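Local coordinates for DUF2442 domain-containing protein (Nitrosomonas europaea, PDB 2AUW), which is of unknown function but may bind DNA, at residues L32-G37 with A81-Q86; P9-V14 with L22-S27; V14-P19 with A56-A61; M99-L104 with A137-E142. All coordinates share one frame; numbering follows the deposited sequence. Where two conformers were deposited one is given.

Contact 1: L32-G37 with A81-Q86; sequences LEVDVG and AWAKEQ
Q86 grips the backbone of D35 with both ends of its side-chain amide. Its OE1 accepts from D35 N at 2.7 Å, the N-H...O angle a nearly straight 174°, while its NE2 donates to D35 O, also at 2.7 Å. Each oxygen is met in its carbonyl plane, on a lone pair, and the two bonds together fix the rotation of the amide. The Q86 chain is extended beyond CG (chi2 177°), which carries the amide out from helix 76-86 to the strand. In effect the glutamine imitates a neighbouring strand, pairing with the N-H and C=O of a single residue on an outer strand of the three-stranded sheet.

Next to this clamp, V34 CG2 lies 3.8 Å from W82 CB and also touches Q86 NE2. A83 is small enough to let the strand come close, and its CB sits 3.9 Å from V34 CB and 4.0 Å from L32 CB. L32 CD1 rests on K84 CE, 3.5 Å away; the ammonium beyond it forms a salt bridge with E30. A water donates to both E33 O and A83 O, bridging the two backbones. In the conformer given, D35 OD1 accepts from G37 N, an Asx turn where helix 37-42 starts. Strand and helix axes cross at 90°, a helix packed across the face of an antiparallel sheet in an alpha-beta domain.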
loop_
_atom_site.group_PDB
_atom_site.type_symbol
_atom_site.label_atom_id
_atom_site.label_comp_id
_atom_site.label_asym_id
_atom_site.label_seq_id
_atom_site.Cartn_x
_atom_site.Cartn_y
_atom_site.Cartn_z
ATOM N N LEU B 32 24.847 -8.397 3.166
ATOM C CA LEU B 32 24.621 -9.700 3.820
ATOM C C LEU B 32 25.317 -10.778 3.018
ATOM O O LEU B 32 25.233 -10.818 1.801
ATOM C CB LEU B 32 23.116 -10.028 3.880
ATOM C CG LEU B 32 22.163 -8.977 4.442
ATOM C CD1 LEU B 32 20.731 -9.444 4.246
ATOM C CD2 LEU B 32 22.461 -8.767 5.901
ATOM N N GLU B 33 25.980 -11.681 3.712
ATOM C CA GLU B 33 26.601 -12.812 3.051
ATOM C C GLU B 33 25.717 -14.042 3.242
ATOM O O GLU B 33 24.962 -14.153 4.206
ATOM C CB GLU B 33 28.025 -13.070 3.582
ATOM C CG GLU B 33 29.042 -11.914 3.251
ATOM C CD GLU B 33 30.467 -12.160 3.777
ATOM O OE1 GLU B 33 30.782 -13.289 4.219
ATOM O OE2 GLU B 33 31.282 -11.201 3.728
ATOM N N VAL B 34 25.843 -14.972 2.312
ATOM C CA VAL B 34 24.955 -16.137 2.341
ATOM C C VAL B 34 25.616 -17.288 1.590
ATOM O O VAL B 34 26.180 -17.096 0.492
ATOM C CB VAL B 34 23.593 -15.790 1.686
ATOM C CG1 VAL B 34 23.771 -15.385 0.232
ATOM C CG2 VAL B 34 22.562 -16.977 1.842
ATOM N N ASP B 35 25.516 -18.481 2.163
ATOM C CA ASP B 35 26.035 -19.686 1.504
ATOM C C ASP B 35 24.914 -20.300 0.682
ATOM O O ASP B 35 23.772 -20.446 1.170
ATOM C CB ASP B 35 26.518 -20.678 2.557
ATOM C CG ASP B 35 27.428 -21.746 1.978
ATOM O OD1 ASP B 35 26.968 -22.567 1.180
ATOM O OD2 ASP B 35 28.614 -21.746 2.325
ATOM N N VAL B 36 25.219 -20.634 -0.569
ATOM C CA VAL B 36 24.248 -21.297 -1.442
ATOM C C VAL B 36 24.717 -22.702 -1.869
ATOM O O VAL B 36 24.113 -23.292 -2.736
ATOM C CB VAL B 36 23.863 -20.472 -2.703
ATOM C CG1 VAL B 36 23.067 -19.225 -2.311
ATOM C CG2 VAL B 36 25.134 -20.088 -3.531
ATOM N N GLY B 37 25.800 -23.186 -1.272
ATOM C CA GLY B 37 26.412 -24.477 -1.648
ATOM C C GLY B 37 25.468 -25.658 -1.446
ATOM O O GLY B 37 25.350 -26.528 -2.311
ATOM N N ALA B 81 15.964 -14.105 2.538
ATOM C CA ALA B 81 15.537 -14.991 3.639
ATOM C C ALA B 81 16.651 -15.939 4.115
ATOM O O ALA B 81 16.850 -16.102 5.337
ATOM C CB ALA B 81 14.319 -15.801 3.229
ATOM N N TRP B 82 17.360 -16.546 3.167
ATOM C CA TRP B 82 18.439 -17.508 3.520
ATOM C C TRP B 82 19.562 -16.788 4.230
ATOM O O TRP B 82 20.158 -17.331 5.164
ATOM C CB TRP B 82 19.020 -18.197 2.286
ATOM C CG TRP B 82 18.009 -18.879 1.441
ATOM C CD1 TRP B 82 16.761 -19.264 1.834
ATOM C CD2 TRP B 82 18.140 -19.258 0.073
ATOM N NE1 TRP B 82 16.094 -19.846 0.787
ATOM C CE2 TRP B 82 16.912 -19.855 -0.307
ATOM C CE3 TRP B 82 19.165 -19.148 -0.885
ATOM C CZ2 TRP B 82 16.683 -20.334 -1.599
ATOM C CZ3 TRP B 82 18.942 -19.641 -2.155
ATOM C CH2 TRP B 82 17.690 -20.217 -2.504
ATOM N N ALA B 83 19.832 -15.549 3.800
ATOM C CA ALA B 83 20.906 -14.776 4.403
ATOM C C ALA B 83 20.548 -14.506 5.855
ATOM O O ALA B 83 21.393 -14.654 6.770
ATOM C CB ALA B 83 21.125 -13.452 3.628
ATOM N N LYS B 84 19.291 -14.104 6.090
ATOM C CA LYS B 84 18.825 -13.858 7.478
ATOM C C LYS B 84 18.888 -15.135 8.341
ATOM O O LYS B 84 19.440 -15.144 9.464
ATOM C CB LYS B 84 17.407 -13.276 7.493
ATOM C CG LYS B 84 17.321 -11.830 6.951
ATOM C CD LYS B 84 18.442 -10.966 7.532
ATOM C CE LYS B 84 18.448 -9.551 6.961
ATOM N NZ LYS B 84 17.558 -8.757 7.808
ATOM N N GLU B 85 18.322 -16.211 7.808
ATOM C CA GLU B 85 18.264 -17.503 8.500
ATOM C C GLU B 85 19.669 -18.028 8.850
ATOM O O GLU B 85 19.937 -18.440 10.001
ATOM C CB GLU B 85 17.464 -18.479 7.638
ATOM C CG GLU B 85 15.956 -18.120 7.579
ATOM C CD GLU B 85 15.218 -18.836 6.473
ATOM O OE1 GLU B 85 15.796 -19.811 5.939
ATOM O OE2 GLU B 85 14.060 -18.453 6.138
ATOM N N GLN B 86 20.588 -17.919 7.910
ATOM C CA GLN B 86 21.973 -18.336 8.155
ATOM C C GLN B 86 22.698 -17.493 9.211
ATOM O O GLN B 86 23.686 -17.951 9.787
ATOM C CB GLN B 86 22.776 -18.372 6.855
ATOM C CG GLN B 86 22.371 -19.481 5.919
ATOM C CD GLN B 86 23.143 -19.432 4.628
ATOM O OE1 GLN B 86 24.234 -18.852 4.564
ATOM N NE2 GLN B 86 22.578 -20.019 3.578
HETATM O O HOH W 1 24.038 -14.782 6.766
#

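Contact 2: P9-V14 with L22-S27; sequences PKLTAV and LRTTWS
L11 sets a methyl over the six-membered ring of W26: CD1 stands 3.8 Å from the centroid of that ring, only 8° off the ring normal, a CH-pi contact on one face. L11 CG, anti to the backbone N (chi1 179°), carries CD1 toward the indole. L11 CB touches W26 CZ3 at 3.8 Å. P9 CB approaches the same ring obliquely, near CE3. Beyond these, W26 NE1 donates to T24 OG1 at 2.8 Å, which helps fix the turn of the indole. An alanine in place of W26 would probably leave L11 CD1 and P9 CB without the surface they rest on, and T24 OG1 without the indole donor.

The backbones hold these groups in position. T25 O takes two N-H groups from the same face of its carbonyl plane, T12 N at 2.7 Å and A13 N at 3.2 Å, the mark of a classic beta bulge. T25 N returns a bond of 2.7 Å to A13 O. Past the bulge, L11 and W26 form a non-hydrogen-bonded pair, and the strand ends are tied by S27, whose OG accepts from K10 N at 2.9 Å while its N donates to K10 O. A13 CB packs against T25 CB on the other face of the sheet from L11 and W26.

This hairpin of strands 11-16 and 21-26 continues into strand 31-35, where L32 O bonds to T24 OG1. Helix 76-86 lies against the side bearing W26, with Y80 edge-to-face to the indole, and V67 of strand 67-68 touches L11.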
loop_
_atom_site.group_PDB
_atom_site.type_symbol
_atom_site.label_atom_id
_atom_site.label_comp_id
_atom_site.label_asym_id
_atom_site.label_seq_id
_atom_site.Cartn_x
_atom_site.Cartn_y
_atom_site.Cartn_z
ATOM N N PRO B 9 12.800 -5.059 0.128
ATOM C CA PRO B 9 14.206 -4.823 -0.302
ATOM C C PRO B 9 14.488 -5.048 -1.795
ATOM O O PRO B 9 13.904 -5.939 -2.441
ATOM C CB PRO B 9 15.005 -5.847 0.535
ATOM C CG PRO B 9 14.118 -6.169 1.676
ATOM C CD PRO B 9 12.727 -6.147 1.118
ATOM N N LYS B 10 15.371 -4.223 -2.357
ATOM C CA LYS B 10 15.834 -4.414 -3.728
ATOM C C LYS B 10 17.265 -4.921 -3.657
ATOM O O LYS B 10 18.038 -4.449 -2.847
ATOM C CB LYS B 10 15.832 -3.085 -4.515
ATOM C CG LYS B 10 14.441 -2.481 -4.707
ATOM C CD LYS B 10 14.548 -0.967 -5.002
ATOM C CE LYS B 10 13.251 -0.232 -4.684
ATOM N NZ LYS B 10 12.317 -0.171 -5.854
ATOM N N LEU B 11 17.576 -5.909 -4.476
ATOM C CA LEU B 11 18.935 -6.421 -4.601
ATOM C C LEU B 11 19.705 -5.466 -5.490
ATOM O O LEU B 11 19.416 -5.339 -6.684
ATOM C CB LEU B 11 18.936 -7.828 -5.224
ATOM C CG LEU B 11 20.303 -8.480 -5.438
ATOM C CD1 LEU B 11 21.062 -8.613 -4.085
ATOM C CD2 LEU B 11 20.215 -9.807 -6.167
ATOM N N THR B 12 20.704 -4.823 -4.897
ATOM C CA THR B 12 21.474 -3.790 -5.597
ATOM C C THR B 12 22.893 -4.188 -5.976
ATOM O O THR B 12 23.527 -3.476 -6.758
ATOM C CB THR B 12 21.519 -2.479 -4.771
ATOM O OG1 THR B 12 22.176 -2.714 -3.512
ATOM C CG2 THR B 12 20.130 -1.981 -4.472
ATOM N N ALA B 13 23.411 -5.306 -5.433
ATOM C CA ALA B 13 24.701 -5.848 -5.852
ATOM C C ALA B 13 24.811 -7.280 -5.358
ATOM O O ALA B 13 24.365 -7.587 -4.245
ATOM C CB ALA B 13 25.873 -5.016 -5.253
ATOM N N VAL B 14 25.412 -8.127 -6.187
ATOM C CA VAL B 14 25.814 -9.498 -5.758
ATOM C C VAL B 14 27.258 -9.794 -6.200
ATOM O O VAL B 14 27.660 -9.478 -7.323
ATOM C CB VAL B 14 24.844 -10.590 -6.280
ATOM C CG1 VAL B 14 24.820 -10.633 -7.798
ATOM C CG2 VAL B 14 25.181 -12.027 -5.714
ATOM N N LEU B 22 28.183 -15.922 -1.208
ATOM C CA LEU B 22 27.910 -14.674 -1.947
ATOM C C LEU B 22 27.855 -13.504 -0.990
ATOM O O LEU B 22 27.563 -13.684 0.176
ATOM C CB LEU B 22 26.591 -14.771 -2.714
ATOM C CG LEU B 22 26.369 -15.906 -3.713
ATOM C CD1 LEU B 22 24.871 -15.998 -4.030
ATOM C CD2 LEU B 22 27.235 -15.754 -4.984
ATOM N N ARG B 23 28.165 -12.292 -1.474
ATOM C CA ARG B 23 27.916 -11.087 -0.707
ATOM C C ARG B 23 26.811 -10.301 -1.447
ATOM O O ARG B 23 26.925 -10.055 -2.648
ATOM C CB ARG B 23 29.181 -10.226 -0.582
ATOM C CG ARG B 23 28.929 -8.955 0.218
ATOM C CD ARG B 23 30.126 -8.012 0.195
ATOM N NE ARG B 23 31.352 -8.720 0.530
ATOM C CZ ARG B 23 31.719 -9.077 1.757
ATOM N NH1 ARG B 23 30.957 -8.775 2.805
ATOM N NH2 ARG B 23 32.870 -9.732 1.934
ATOM N N THR B 24 25.753 -9.940 -0.731
ATOM C CA THR B 24 24.569 -9.322 -1.372
ATOM C C THR B 24 24.374 -7.955 -0.744
ATOM O O THR B 24 24.456 -7.829 0.463
ATOM C CB THR B 24 23.286 -10.181 -1.193
ATOM O OG1 THR B 24 23.088 -10.465 0.204
ATOM C CG2 THR B 24 23.432 -11.500 -1.970
ATOM N N THR B 25 24.128 -6.951 -1.582
ATOM C CA THR B 25 23.858 -5.586 -1.103
ATOM C C THR B 25 22.428 -5.213 -1.506
ATOM O O THR B 25 21.977 -5.519 -2.617
ATOM C CB THR B 25 24.861 -4.557 -1.702
ATOM O OG1 THR B 25 26.208 -5.015 -1.466
ATOM C CG2 THR B 25 24.664 -3.197 -1.055
ATOM N N TRP B 26 21.750 -4.533 -0.605
ATOM C CA TRP B 26 20.323 -4.284 -0.717
ATOM C C TRP B 26 20.007 -2.787 -0.583
ATOM O O TRP B 26 20.742 -2.067 0.059
ATOM C CB TRP B 26 19.567 -5.096 0.344
ATOM C CG TRP B 26 19.929 -6.585 0.279
ATOM C CD1 TRP B 26 21.010 -7.191 0.869
ATOM C CD2 TRP B 26 19.234 -7.609 -0.448
ATOM N NE1 TRP B 26 21.032 -8.544 0.562
ATOM C CE2 TRP B 26 19.957 -8.827 -0.252
ATOM C CE3 TRP B 26 18.068 -7.628 -1.240
ATOM C CZ2 TRP B 26 19.537 -10.052 -0.810
ATOM C CZ3 TRP B 26 17.644 -8.860 -1.802
ATOM C CH2 TRP B 26 18.385 -10.053 -1.572
ATOM N N SER B 27 18.881 -2.368 -1.168
ATOM C CA SER B 27 18.346 -1.006 -1.013
ATOM C C SER B 27 18.038 -0.579 0.431
ATOM O O SER B 27 17.749 0.617 0.682
ATOM C CB SER B 27 17.073 -0.878 -1.850
ATOM O OG SER B 27 16.041 -1.631 -1.231
HETATM O O HOH W 2 21.938 -0.352 -2.007
HETATM O O HOH W 3 27.243 -7.221 -2.719
#

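Contact 3: V14-P19 with A56-A61; sequences VEALAP and ARVHIA
A56 meets A16 through its backbone: A56 CA lies 3.8 Å from A16 CB, at the end of the contact where helix 52-55 has just finished. R57 contributes its carbonyl, which accepts from H59 ND1 at 2.8 Å, in the plane of the imidazole. With NE2 on the same ring bonded to E68, the histidine is held at both nitrogens, which fixes the turn of the ring.

V58 carries the middle of the contact by dividing its two methyls. CG1, between the backbone N and the carbonyl carbon (chi1 71°), packs on A16 CB at 3.6 Å and touches A16 N. CG2 meets V14 CG2 tip to tip at 3.8 Å. An alanine at V58 would probably leave A16 CB and V14 CG2 without the methyls they meet and open a gap there. V58 O also receives a water at 2.9 Å, and the same water donates to V14 O, so the two backbones are joined through solvent rather than by direct hydrogen bonds.

H59 offers its backbone to V14, whose CG1 lies 3.6 Å from H59 C. At I60, CG1 comes within 3.9 Å of that same V14 methyl.

V58 also touches L22 of strand 21-26 and V67 of strand 67-68. Apolar side chains of the loop leading into the antiparallel 59-60/67-68 ribbon, with the start of the ribbon itself, pack on strand 11-16 at the edge of the three-stranded sheet, a side-chain join between separate antiparallel sheets.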
loop_
_atom_site.group_PDB
_atom_site.type_symbol
_atom_site.label_atom_id
_atom_site.label_comp_id
_atom_site.label_asym_id
_atom_site.label_seq_id
_atom_site.Cartn_x
_atom_site.Cartn_y
_atom_site.Cartn_z
ATOM N N VAL B 14 25.412 -8.127 -6.187
ATOM C CA VAL B 14 25.814 -9.498 -5.758
ATOM C C VAL B 14 27.258 -9.794 -6.200
ATOM O O VAL B 14 27.660 -9.478 -7.323
ATOM C CB VAL B 14 24.844 -10.590 -6.280
ATOM C CG1 VAL B 14 24.820 -10.633 -7.798
ATOM C CG2 VAL B 14 25.181 -12.027 -5.714
ATOM N N GLU B 15 28.020 -10.415 -5.304
ATOM C CA GLU B 15 29.433 -10.705 -5.539
ATOM C C GLU B 15 29.750 -12.126 -5.076
ATOM O O GLU B 15 29.489 -12.458 -3.921
ATOM C CB GLU B 15 30.275 -9.713 -4.738
ATOM C CG GLU B 15 31.748 -10.069 -4.610
ATOM C CD GLU B 15 32.534 -9.075 -3.775
ATOM O OE1 GLU B 15 33.764 -9.000 -3.972
ATOM O OE2 GLU B 15 31.942 -8.387 -2.915
ATOM N N ALA B 16 30.331 -12.937 -5.968
ATOM C CA ALA B 16 30.775 -14.278 -5.615
ATOM C C ALA B 16 32.016 -14.167 -4.752
ATOM O O ALA B 16 33.014 -13.530 -5.164
ATOM C CB ALA B 16 31.090 -15.069 -6.876
ATOM N N LEU B 17 31.962 -14.743 -3.556
ATOM C CA LEU B 17 33.151 -14.882 -2.730
ATOM C C LEU B 17 33.785 -16.265 -3.024
ATOM O O LEU B 17 33.485 -16.882 -4.050
ATOM C CB LEU B 17 32.815 -14.724 -1.238
ATOM C CG LEU B 17 32.062 -13.450 -0.803
ATOM C CD1 LEU B 17 31.893 -13.365 0.695
ATOM C CD2 LEU B 17 32.752 -12.197 -1.324
ATOM N N ALA B 18 34.631 -16.756 -2.123
ATOM C CA ALA B 18 35.084 -18.159 -2.205
ATOM C C ALA B 18 33.868 -19.130 -2.230
ATOM O O ALA B 18 32.913 -18.941 -1.467
ATOM C CB ALA B 18 36.018 -18.467 -1.052
ATOM N N PRO B 19 33.877 -20.141 -3.132
ATOM C CA PRO B 19 32.724 -21.055 -3.240
ATOM C C PRO B 19 32.342 -21.669 -1.891
ATOM O O PRO B 19 33.227 -22.146 -1.180
ATOM C CB PRO B 19 33.210 -22.138 -4.206
ATOM C CG PRO B 19 34.347 -21.519 -4.968
ATOM C CD PRO B 19 34.950 -20.468 -4.097
ATOM N N ALA B 56 31.724 -18.109 -10.014
ATOM C CA ALA B 56 32.269 -16.749 -10.062
ATOM C C ALA B 56 31.526 -15.789 -10.989
ATOM O O ALA B 56 31.710 -14.573 -10.889
ATOM C CB ALA B 56 33.767 -16.808 -10.469
ATOM N N ARG B 57 30.722 -16.331 -11.894
ATOM C CA ARG B 57 30.001 -15.509 -12.867
ATOM C C ARG B 57 28.577 -15.119 -12.437
ATOM O O ARG B 57 27.757 -14.759 -13.279
ATOM C CB ARG B 57 29.989 -16.190 -14.242
ATOM C CG ARG B 57 31.393 -16.464 -14.801
ATOM C CD ARG B 57 31.334 -16.891 -16.263
ATOM N NE ARG B 57 31.257 -18.347 -16.417
ATOM C CZ ARG B 57 32.304 -19.146 -16.631
ATOM N NH1 ARG B 57 32.117 -20.458 -16.744
ATOM N NH2 ARG B 57 33.537 -18.645 -16.731
ATOM N N VAL B 58 28.298 -15.216 -11.131
ATOM C CA VAL B 58 27.037 -14.706 -10.528
ATOM C C VAL B 58 26.812 -13.207 -10.843
ATOM O O VAL B 58 27.763 -12.376 -10.805
ATOM C CB VAL B 58 27.009 -14.900 -8.988
ATOM C CG1 VAL B 58 27.988 -13.960 -8.306
ATOM C CG2 VAL B 58 25.588 -14.707 -8.407
ATOM N N HIS B 59 25.558 -12.866 -11.139
ATOM C CA HIS B 59 25.197 -11.464 -11.390
ATOM C C HIS B 59 23.701 -11.290 -11.128
ATOM O O HIS B 59 23.003 -12.263 -10.837
ATOM C CB HIS B 59 25.484 -11.140 -12.857
ATOM C CG HIS B 59 24.876 -12.127 -13.809
ATOM N ND1 HIS B 59 25.502 -13.309 -14.153
ATOM C CD2 HIS B 59 23.685 -12.136 -14.443
ATOM C CE1 HIS B 59 24.730 -13.986 -14.985
ATOM N NE2 HIS B 59 23.626 -13.287 -15.186
ATOM N N ILE B 60 23.205 -10.060 -11.233
ATOM C CA ILE B 60 21.754 -9.828 -11.097
ATOM C C ILE B 60 21.100 -10.020 -12.467
ATOM O O ILE B 60 21.530 -9.364 -13.413
ATOM C CB ILE B 60 21.453 -8.413 -10.559
ATOM C CG1 ILE B 60 22.101 -8.185 -9.191
ATOM C CG2 ILE B 60 19.927 -8.137 -10.547
ATOM C CD1 ILE B 60 21.965 -6.770 -8.666
ATOM N N ALA B 61 20.092 -10.912 -12.583
ATOM C CA ALA B 61 19.397 -11.182 -13.876
ATOM C C ALA B 61 18.798 -9.919 -14.515
ATOM O O ALA B 61 18.157 -9.119 -13.821
ATOM C CB ALA B 61 18.289 -12.247 -13.725
HETATM O O HOH W 4 28.313 -9.564 -10.265
#

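Contact 4: M99-L104 with A137-E142; sequences MHRNNL and ACLGWE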
loop_
_atom_site.group_PDB
_atom_site.type_symbol
_atom_site.label_atom_id
_atom_site.label_comp_id
_atom_site.label_asym_id
_atom_site.label_seq_id
_atom_site.Cartn_x
_atom_site.Cartn_y
_atom_site.Cartn_z
HETATM N N MSE B 99 2.028 -17.547 9.046
HETATM C CA MSE B 99 0.707 -17.058 8.636
HETATM C C MSE B 99 -0.026 -18.074 7.740
HETATM O O MSE B 99 -1.198 -18.428 7.987
HETATM C CB MSE B 99 0.826 -15.719 7.899
HETATM C CG MSE B 99 1.285 -14.528 8.781
HETATM SE SE MSE B 99 1.331 -12.878 7.714
HETATM C CE MSE B 99 2.070 -13.615 6.177
ATOM N N HIS B 100 0.677 -18.538 6.717
ATOM C CA HIS B 100 0.114 -19.479 5.760
ATOM C C HIS B 100 -0.401 -20.763 6.423
ATOM O O HIS B 100 -1.578 -21.132 6.256
ATOM C CB HIS B 100 1.085 -19.793 4.616
ATOM C CG HIS B 100 0.416 -20.497 3.471
ATOM N ND1 HIS B 100 0.517 -21.859 3.272
ATOM C CD2 HIS B 100 -0.421 -20.039 2.508
ATOM C CE1 HIS B 100 -0.204 -22.204 2.216
ATOM N NE2 HIS B 100 -0.790 -21.120 1.741
ATOM N N ARG B 101 0.447 -21.421 7.200
ATOM C CA ARG B 101 0.083 -22.708 7.782
ATOM C C ARG B 101 -1.016 -22.556 8.835
ATOM O O ARG B 101 -1.663 -23.545 9.220
ATOM C CB ARG B 101 1.298 -23.415 8.367
ATOM C CG ARG B 101 1.953 -22.706 9.555
ATOM C CD ARG B 101 3.196 -23.464 9.972
ATOM N NE ARG B 101 3.789 -22.937 11.194
ATOM C CZ ARG B 101 5.021 -22.460 11.282
ATOM N NH1 ARG B 101 5.465 -22.006 12.436
ATOM N NH2 ARG B 101 5.807 -22.455 10.223
ATOM N N ASN B 102 -1.226 -21.330 9.310
ATOM C CA ASN B 102 -2.327 -21.074 10.227
ATOM C C ASN B 102 -3.502 -20.358 9.615
ATOM O O ASN B 102 -4.406 -19.932 10.331
ATOM C CB ASN B 102 -1.838 -20.358 11.484
ATOM C CG ASN B 102 -0.951 -21.228 12.299
ATOM O OD1 ASN B 102 -1.405 -22.200 12.886
ATOM N ND2 ASN B 102 0.330 -20.921 12.312
ATOM N N ASN B 103 -3.496 -20.244 8.286
ATOM C CA ASN B 103 -4.526 -19.534 7.513
ATOM C C ASN B 103 -4.868 -18.121 7.989
ATOM O O ASN B 103 -6.034 -17.690 7.958
ATOM C CB ASN B 103 -5.798 -20.388 7.378
ATOM C CG ASN B 103 -5.829 -21.148 6.096
ATOM O OD1 ASN B 103 -5.555 -22.344 6.062
ATOM N ND2 ASN B 103 -6.129 -20.451 5.014
ATOM N N LEU B 104 -3.836 -17.404 8.417
ATOM C CA LEU B 104 -3.991 -16.067 8.988
ATOM C C LEU B 104 -3.940 -14.996 7.915
ATOM O O LEU B 104 -3.197 -15.133 6.952
ATOM C CB LEU B 104 -2.877 -15.796 10.018
ATOM C CG LEU B 104 -2.770 -16.741 11.221
ATOM C CD1 LEU B 104 -1.757 -16.222 12.221
ATOM C CD2 LEU B 104 -4.095 -16.928 11.898
ATOM N N ALA B 137 6.619 -15.177 20.006
ATOM C CA ALA B 137 5.170 -14.981 20.101
ATOM C C ALA B 137 4.407 -15.784 19.059
ATOM O O ALA B 137 3.380 -16.377 19.409
ATOM C CB ALA B 137 4.770 -13.495 20.012
ATOM N N CYS B 138 4.901 -15.823 17.812
ATOM C CA CYS B 138 4.280 -16.665 16.760
ATOM C C CYS B 138 4.205 -18.121 17.214
ATOM O O CYS B 138 3.133 -18.731 17.154
ATOM C CB CYS B 138 4.992 -16.554 15.397
ATOM S SG CYS B 138 5.007 -14.880 14.683
ATOM N N LEU B 139 5.328 -18.638 17.720
ATOM C CA LEU B 139 5.424 -20.023 18.172
ATOM C C LEU B 139 4.569 -20.293 19.421
ATOM O O LEU B 139 3.937 -21.342 19.529
ATOM C CB LEU B 139 6.893 -20.439 18.394
ATOM C CG LEU B 139 7.778 -20.443 17.141
ATOM C CD1 LEU B 139 9.218 -20.831 17.472
ATOM C CD2 LEU B 139 7.201 -21.337 16.060
ATOM N N GLY B 140 4.517 -19.338 20.340
ATOM C CA GLY B 140 3.672 -19.455 21.522
ATOM C C GLY B 140 2.196 -19.466 21.191
ATOM O O GLY B 140 1.429 -20.241 21.774
ATOM N N TRP B 141 1.794 -18.603 20.258
ATOM C CA TRP B 141 0.415 -18.598 19.806
ATOM C C TRP B 141 0.069 -19.944 19.163
ATOM O O TRP B 141 -1.001 -20.503 19.407
ATOM C CB TRP B 141 0.160 -17.454 18.834
ATOM C CG TRP B 141 -1.259 -17.421 18.331
ATOM C CD1 TRP B 141 -2.323 -16.772 18.897
ATOM C CD2 TRP B 141 -1.754 -18.057 17.146
ATOM N NE1 TRP B 141 -3.466 -16.991 18.147
ATOM C CE2 TRP B 141 -3.140 -17.767 17.060
ATOM C CE3 TRP B 141 -1.160 -18.863 16.153
ATOM C CZ2 TRP B 141 -3.946 -18.235 16.003
ATOM C CZ3 TRP B 141 -1.962 -19.337 15.107
ATOM C CH2 TRP B 141 -3.352 -19.016 15.046
ATOM N N GLU B 142 0.974 -20.467 18.347
ATOM C CA GLU B 142 0.768 -21.789 17.722
ATOM C C GLU B 142 0.630 -22.919 18.728
ATOM O O GLU B 142 -0.099 -23.882 18.485
ATOM C CB GLU B 142 1.915 -22.120 16.775
ATOM C CG GLU B 142 1.672 -21.697 15.372
ATOM C CD GLU B 142 2.604 -22.386 14.405
ATOM O OE1 GLU B 142 3.796 -22.546 14.726
ATOM O OE2 GLU B 142 2.139 -22.739 13.307
#
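E142 OE2 is gripped by two side chains from neighbouring residues at a helix end: R101 NE at 2.7 Å and N102 ND2 at 2.8 Å, both reaching it from the same face of the carboxylate plane. The donors sit where helix 92-101 stops in a Schellman motif, with L104 N bonded to M99 O, N103 N to H100 O, and N103 at positive phi as the C-prime residue. The acceptor belongs to helix 132-144.

R101 holds the carboxylate side-on in a salt bridge, with R101 NH1 giving a second bond to E142 OE1 at 2.9 Å. Both oxygens lie close to the guanidinium plane, although that plane and the carboxylate are turned 34° apart. R101 CG sits between the backbone N and the carbonyl carbon (chi1 65°), and the chain then runs extended to NE. Three bonds thus fix the carboxylate, and the nearby positive charge would probably favour its ionised form. N102 ND2 also bonds to W98 O in the preceding turn, a second tie that steadies the amide; R145 adds a long, weak ion pair to OE2.

On the other flank, N102 and W141 run alongside one another in opposite senses, the amide nearly perpendicular to the indole (89°). N102 CG meets the ring at its edge, 3.5 Å from W141 CZ3. L104 reaches W141 tip to tip, its CD2 3.8 Å from the ring atom CH2.

Overall arrangement
Contacts 1, 2 and 3 cluster on the three-stranded antiparallel sheet, their centres 11 to 13 Å apart. Contact 2 pairs strands 11-16 and 21-26; contact 1 lays helix 76-86 on strand 31-35, and contact 3 brings strand 59-60 to strand 11-16. V14 is shared by contacts 2 and 3, while an E33–R23 salt bridge joins contacts 1 and 2. Along the chain contact 2 closes before contact 1 opens, whereas contact 3 alternates with both. Contact 4 comes last, with its centre 24 Å from that of contact 1 and 35 Å from that of contact 3. The chain thus forms an alpha-beta part followed by a helical part, which meet where helix 76-86 packs on helix 92-101.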